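Local atomic coordinates of ABC transporter, periplasmic substrate-binding protein (Vibrio cholerae O1 biovar eltor, PDB entry 1TWY), a protein that probably serves as the periplasmic phosphate receptor of an ABC transporter, binding phosphate between two lobes and handing it to the membrane permease. Residues A[79-85]-A[237-243]; A[191-195]-A[211-215]. All coordinates share one frame; numbering follows the deposited sequence.

Interaction 1: A[79-85]-A[237-243]. With PO4 (phosphate ion), chain I.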
loop_
_atom_site.group_PDB
_atom_site.type_symbol
_atom_site.label_atom_id
_atom_site.label_comp_id
_atom_site.label_asym_id
_atom_site.label_seq_id
_atom_site.Cartn_x
_atom_site.Cartn_y
_atom_site.Cartn_z
ATOM N N ILE A 79 -18.163 -1.484 -8.737
ATOM C CA ILE A 79 -16.782 -1.865 -8.747
ATOM C C ILE A 79 -16.224 -1.806 -7.365
ATOM O O ILE A 79 -16.547 -0.869 -6.714
ATOM C CB ILE A 79 -15.921 -0.989 -9.764
ATOM C CG1 ILE A 79 -16.605 -1.009 -11.152
ATOM C CG2 ILE A 79 -14.520 -1.567 -9.838
ATOM C CD1 ILE A 79 -16.029 -0.054 -12.176
ATOM N N ALA A 80 -15.376 -2.709 -6.914
ATOM C CA ALA A 80 -14.681 -2.452 -5.672
ATOM C C ALA A 80 -13.183 -2.236 -6.004
ATOM O O ALA A 80 -12.632 -2.702 -6.996
ATOM C CB ALA A 80 -14.871 -3.526 -4.683
HETATM N N MSE A 81 -12.479 -1.586 -5.065
HETATM C CA MSE A 81 -11.081 -1.434 -5.205
HETATM C C MSE A 81 -10.448 -1.865 -3.838
HETATM O O MSE A 81 -11.012 -1.568 -2.780
HETATM C CB MSE A 81 -10.706 0.005 -5.634
HETATM C CG MSE A 81 -11.123 1.007 -4.756
HETATM SE SE MSE A 81 -11.045 2.832 -5.719
HETATM C CE MSE A 81 -12.255 3.389 -4.327
ATOM N N THR A 82 -9.365 -2.602 -3.891
ATOM C CA THR A 82 -8.668 -3.041 -2.686
ATOM C C THR A 82 -7.205 -2.739 -2.830
ATOM O O THR A 82 -6.682 -2.627 -3.884
ATOM C CB THR A 82 -8.814 -4.549 -2.357
ATOM O OG1 THR A 82 -8.087 -5.374 -3.299
ATOM C CG2 THR A 82 -10.267 -4.995 -2.340
ATOM N N SER A 83 -6.515 -2.624 -1.688
ATOM C CA SER A 83 -5.084 -2.570 -1.626
ATOM C C SER A 83 -4.395 -3.801 -1.048
ATOM O O SER A 83 -3.271 -3.747 -0.479
ATOM C CB SER A 83 -4.734 -1.296 -0.887
ATOM O OG SER A 83 -5.343 -1.376 0.431
ATOM N N ARG A 84 -5.048 -4.934 -1.159
ATOM C CA ARG A 84 -4.596 -6.233 -0.675
ATOM C C ARG A 84 -5.268 -7.296 -1.454
ATOM O O ARG A 84 -6.304 -7.050 -2.085
ATOM C CB ARG A 84 -4.931 -6.461 0.779
ATOM C CG ARG A 84 -6.404 -6.367 1.050
ATOM C CD ARG A 84 -6.734 -6.730 2.481
ATOM N NE ARG A 84 -8.147 -6.597 2.844
ATOM C CZ ARG A 84 -9.076 -7.518 2.594
ATOM N NH1 ARG A 84 -8.790 -8.566 1.864
ATOM N NH2 ARG A 84 -10.344 -7.330 2.998
ATOM N N TYR A 85 -4.656 -8.471 -1.523
ATOM C CA TYR A 85 -5.322 -9.617 -2.110
ATOM C C TYR A 85 -6.509 -10.031 -1.214
ATOM O O TYR A 85 -6.590 -9.704 -0.021
ATOM C CB TYR A 85 -4.323 -10.766 -2.312
ATOM C CG TYR A 85 -3.242 -10.438 -3.308
ATOM C CD1 TYR A 85 -3.513 -10.420 -4.644
ATOM C CD2 TYR A 85 -1.867 -10.232 -2.922
ATOM C CE1 TYR A 85 -2.558 -10.145 -5.532
ATOM C CE2 TYR A 85 -0.934 -9.940 -3.890
ATOM C CZ TYR A 85 -1.318 -9.863 -5.189
ATOM O OH TYR A 85 -0.425 -9.575 -6.236
ATOM N N ARG A 237 2.295 -3.828 -2.438
ATOM C CA ARG A 237 0.936 -4.283 -2.272
ATOM C C ARG A 237 0.219 -4.030 -3.595
ATOM O O ARG A 237 0.590 -3.125 -4.324
ATOM C CB ARG A 237 0.215 -3.507 -1.166
ATOM C CG ARG A 237 0.092 -2.061 -1.435
ATOM C CD ARG A 237 -0.257 -1.282 -0.223
ATOM N NE ARG A 237 -0.195 0.135 -0.465
ATOM C CZ ARG A 237 -0.966 1.046 0.134
ATOM N NH1 ARG A 237 -1.810 0.641 1.023
ATOM N NH2 ARG A 237 -0.910 2.356 -0.190
ATOM N N PRO A 238 -0.756 -4.874 -3.920
ATOM C CA PRO A 238 -1.532 -4.706 -5.124
ATOM C C PRO A 238 -2.637 -3.679 -5.008
ATOM O O PRO A 238 -3.238 -3.608 -3.893
ATOM C CB PRO A 238 -2.178 -6.135 -5.327
ATOM C CG PRO A 238 -2.326 -6.621 -3.969
ATOM C CD PRO A 238 -1.102 -6.106 -3.217
ATOM N N PHE A 239 -2.954 -2.927 -6.068
ATOM C CA PHE A 239 -4.201 -2.203 -6.151
ATOM C C PHE A 239 -5.077 -3.058 -7.071
ATOM O O PHE A 239 -4.780 -3.150 -8.240
ATOM C CB PHE A 239 -4.005 -0.866 -6.784
ATOM C CG PHE A 239 -3.343 0.197 -5.865
ATOM C CD1 PHE A 239 -2.932 -0.133 -4.598
ATOM C CD2 PHE A 239 -3.244 1.494 -6.278
ATOM C CE1 PHE A 239 -2.404 0.850 -3.744
ATOM C CE2 PHE A 239 -2.722 2.476 -5.457
ATOM C CZ PHE A 239 -2.292 2.140 -4.196
ATOM N N LEU A 240 -6.071 -3.760 -6.532
ATOM C CA LEU A 240 -6.988 -4.593 -7.293
ATOM C C LEU A 240 -8.269 -3.929 -7.543
ATOM O O LEU A 240 -8.861 -3.125 -6.761
ATOM C CB LEU A 240 -7.265 -5.873 -6.514
ATOM C CG LEU A 240 -6.097 -6.745 -6.106
ATOM C CD1 LEU A 240 -6.662 -7.980 -5.459
ATOM C CD2 LEU A 240 -5.172 -7.106 -7.366
ATOM N N ILE A 241 -8.844 -4.257 -8.685
ATOM C CA ILE A 241 -10.141 -3.830 -9.137
ATOM C C ILE A 241 -11.009 -5.123 -9.297
ATOM O O ILE A 241 -10.583 -6.063 -9.966
ATOM C CB ILE A 241 -10.066 -3.150 -10.476
ATOM C CG1 ILE A 241 -9.051 -1.943 -10.457
ATOM C CG2 ILE A 241 -11.415 -2.650 -10.896
ATOM C CD1 ILE A 241 -9.457 -0.871 -9.550
ATOM N N LEU A 242 -12.153 -5.087 -8.628
ATOM C CA LEU A 242 -13.099 -6.222 -8.538
ATOM C C LEU A 242 -14.407 -5.796 -9.185
ATOM O O LEU A 242 -14.936 -4.726 -8.968
ATOM C CB LEU A 242 -13.375 -6.598 -7.093
ATOM C CG LEU A 242 -12.321 -7.247 -6.219
ATOM C CD1 LEU A 242 -11.139 -6.477 -6.090
ATOM C CD2 LEU A 242 -12.889 -7.360 -4.798
ATOM N N HIS A 243 -15.017 -6.723 -9.946
ATOM C CA HIS A 243 -16.311 -6.432 -10.605
ATOM C C HIS A 243 -16.867 -7.748 -11.128
ATOM O O HIS A 243 -16.167 -8.721 -11.128
ATOM C CB HIS A 243 -16.198 -5.419 -11.729
ATOM C CG HIS A 243 -15.496 -5.936 -12.930
ATOM N ND1 HIS A 243 -14.203 -6.419 -12.891
ATOM C CD2 HIS A 243 -15.927 -6.094 -14.207
ATOM C CE1 HIS A 243 -13.855 -6.825 -14.101
ATOM N NE2 HIS A 243 -14.880 -6.637 -14.914
HETATM P P PO4 I . -7.267 0.760 2.507
HETATM O O1 PO4 I . -6.364 0.993 1.284
HETATM O O2 PO4 I . -6.305 0.718 3.824
HETATM O O3 PO4 I . -8.329 1.905 2.699
HETATM O O4 PO4 I . -7.974 -0.577 2.556
#
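A80 and T82 pair with L242 and L240 in an antiparallel beta ladder between adjacent strands 79-82 and 236-243, in one lobe of a periplasmic binding protein fold. Four backbone bonds close the two hydrogen-bonded pairs, and M81 faces I241 in the non-hydrogen-bonded pair between them. A80, T82, L240 and L242 share one face of the sheet, where T82 and L242 touch helix 65-73; M81 and I241 share the other, where both reach M42 of helix 36-52. On the first face the T82 side chain crosses L240 obliquely, OG1 lying 3.4 Å from L240 CB, while its methyl CG2 meets L242 CD1 at 4.1 Å, the two side chains crossing nearly at right angles. With chi1 at 70°, T82 OG1 stands between its own backbone N and carbonyl carbon and donates in the carbonyl plane to R84 O at 2.7 Å, tying down the turn after the strand. At the far end the branch methyls I79 CG2 and I241 CG2 press together at 3.5 Å, tighter than usual. Beyond the ladder the Y85 ring turns one face to P238, whose CG sits 3.6 Å from the ring centroid, only 10° off the normal, a CH-pi contact. L240 CD1 approaches Y85 CD1 at 4.1 Å, the side chains roughly perpendicular. The guanidinium of R237 carries F239 CE1 over one face; its NH2 forms a salt bridge with D103, and its NH1 bonds S37 and S158. R84 pairs with E90, and its NH1 also donates to Y85 O. The strand exit also reaches the phosphate ion, which S35, T36, S37 and S65 grip through their hydroxyls, and S83 OG donates to phosphate O1 at 2.7 Å.

Interaction 2: A[191-195]-A[211-215]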
loop_
_atom_site.group_PDB
_atom_site.type_symbol
_atom_site.label_atom_id
_atom_site.label_comp_id
_atom_site.label_asym_id
_atom_site.label_seq_id
_atom_site.Cartn_x
_atom_site.Cartn_y
_atom_site.Cartn_z
ATOM N N LYS A 191 10.084 11.111 7.030
ATOM C CA LYS A 191 11.377 11.455 6.560
ATOM C C LYS A 191 12.091 12.495 7.430
ATOM O O LYS A 191 13.229 12.265 7.675
ATOM C CB LYS A 191 11.323 11.939 5.145
ATOM C CG LYS A 191 10.874 10.868 4.152
ATOM C CD LYS A 191 10.861 11.375 2.612
ATOM C CE LYS A 191 9.696 12.281 2.360
ATOM N NZ LYS A 191 9.828 12.851 0.901
ATOM N N THR A 192 11.402 13.538 7.860
ATOM C CA THR A 192 12.026 14.531 8.729
ATOM C C THR A 192 12.496 13.875 10.018
ATOM O O THR A 192 13.622 14.179 10.475
ATOM C CB THR A 192 11.044 15.671 8.970
ATOM O OG1 THR A 192 10.740 16.223 7.666
ATOM C CG2 THR A 192 11.685 16.732 9.778
ATOM N N LEU A 193 11.683 13.020 10.602
ATOM C CA LEU A 193 12.107 12.322 11.827
ATOM C C LEU A 193 13.298 11.485 11.638
ATOM O O LEU A 193 14.309 11.560 12.396
ATOM C CB LEU A 193 10.929 11.573 12.468
ATOM C CG LEU A 193 11.107 11.157 13.904
ATOM C CD1 LEU A 193 11.144 12.334 14.883
ATOM C CD2 LEU A 193 10.042 10.204 14.293
ATOM N N VAL A 194 13.318 10.661 10.587
ATOM C CA VAL A 194 14.447 9.815 10.266
ATOM C C VAL A 194 15.694 10.656 10.021
ATOM O O VAL A 194 16.785 10.351 10.419
ATOM C CB VAL A 194 14.116 8.768 9.183
ATOM C CG1 VAL A 194 15.300 8.017 8.682
ATOM C CG2 VAL A 194 13.117 7.773 9.669
ATOM N N ASN A 195 15.549 11.711 9.170
ATOM C CA ASN A 195 16.633 12.640 8.829
ATOM C C ASN A 195 17.356 13.286 9.979
ATOM O O ASN A 195 18.504 13.518 9.962
ATOM C CB ASN A 195 16.072 13.718 7.871
ATOM C CG ASN A 195 17.077 14.766 7.587
ATOM O OD1 ASN A 195 17.169 15.711 8.300
ATOM N ND2 ASN A 195 17.867 14.589 6.523
ATOM N N LYS A 211 16.417 12.386 -1.035
ATOM C CA LYS A 211 17.773 12.294 -0.515
ATOM C C LYS A 211 17.935 12.611 0.953
ATOM O O LYS A 211 19.068 12.515 1.414
ATOM C CB LYS A 211 18.738 13.173 -1.321
ATOM C CG LYS A 211 18.856 12.606 -2.789
ATOM C CD LYS A 211 20.055 13.322 -3.595
ATOM C CE LYS A 211 19.811 13.474 -5.128
ATOM N NZ LYS A 211 20.802 14.430 -5.812
ATOM N N SER A 212 16.810 12.939 1.604
ATOM C CA SER A 212 16.941 13.299 3.051
ATOM C C SER A 212 17.091 12.034 3.939
ATOM O O SER A 212 17.370 12.164 5.092
ATOM C CB SER A 212 15.734 14.057 3.571
ATOM O OG SER A 212 14.512 13.353 3.475
ATOM N N VAL A 213 16.799 10.898 3.376
ATOM C CA VAL A 213 16.806 9.589 4.064
ATOM C C VAL A 213 17.516 8.551 3.179
ATOM O O VAL A 213 17.712 8.804 1.980
ATOM C CB VAL A 213 15.401 9.021 4.377
ATOM C CG1 VAL A 213 14.641 9.920 5.255
ATOM C CG2 VAL A 213 14.623 8.802 3.164
ATOM N N LYS A 214 17.926 7.442 3.787
ATOM C CA LYS A 214 18.555 6.347 3.041
ATOM C C LYS A 214 17.526 5.174 2.979
ATOM O O LYS A 214 17.209 4.607 4.041
ATOM C CB LYS A 214 19.875 5.892 3.767
ATOM C CG LYS A 214 20.668 4.903 2.925
ATOM C CD LYS A 214 22.106 4.846 3.272
ATOM C CE LYS A 214 22.223 4.167 4.558
ATOM N NZ LYS A 214 23.580 3.303 4.649
ATOM N N ALA A 215 17.057 4.830 1.812
ATOM C CA ALA A 215 16.223 3.705 1.609
ATOM C C ALA A 215 17.109 2.485 1.514
ATOM O O ALA A 215 18.103 2.525 0.810
ATOM C CB ALA A 215 15.498 3.863 0.256
#
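The last turn of helix 187-196 runs beside the loop that leads into strand 214-218, the nearest CA atoms, those of N195 and V213, lying 5.7 Å apart. This is a helix packed against a beta sheet in the alpha/beta fold of a periplasmic binding protein, away from the bound phosphate. V213 is the apolar wedge: its CG1, anti to the carbonyl carbon (chi1 -60°), rests against the helix, 3.7 Å from K191 O and 4.0 Å from V194 CG1. The V213 side chain crosses those of K191 and V194 at about right angles, and the K191 CB and CG methylenes complete the surface it meets. V213 also touches V108 of strand 96-109, while V194 reaches A200, so the valines lie between helix and sheet. Farther out, K191 CB passes S212 OG at 3.9 Å; the polar ends of both are held by D210, and the K191 ammonium also bonds S208 O. A single hydrogen bond joins helix to loop: the flat N195 amide donates from ND2 in its own plane to a lone pair of S212 O, 2.9 Å away and nearly straight at 171°.

How the interactions relate
Of the four segments, strand 79-82 comes first along the chain, which then passes through strand 96-109 and the second half of the fold before strand 236-243 returns to pair with it, closing interaction 1 across 151 intervening residues. Interaction 2 forms within that long excursion: helix 187-196 is followed by strand 200-205, and after only 15 residues the chain comes back at 211-215, making a short loop wholly enclosed by the longer one. The two contacts do not touch, their centres about 30 Å apart on opposite sides of the chain's centre. Strand 96-109 links them, pairing with both 236-243 and 214-218 in the same mixed sheet.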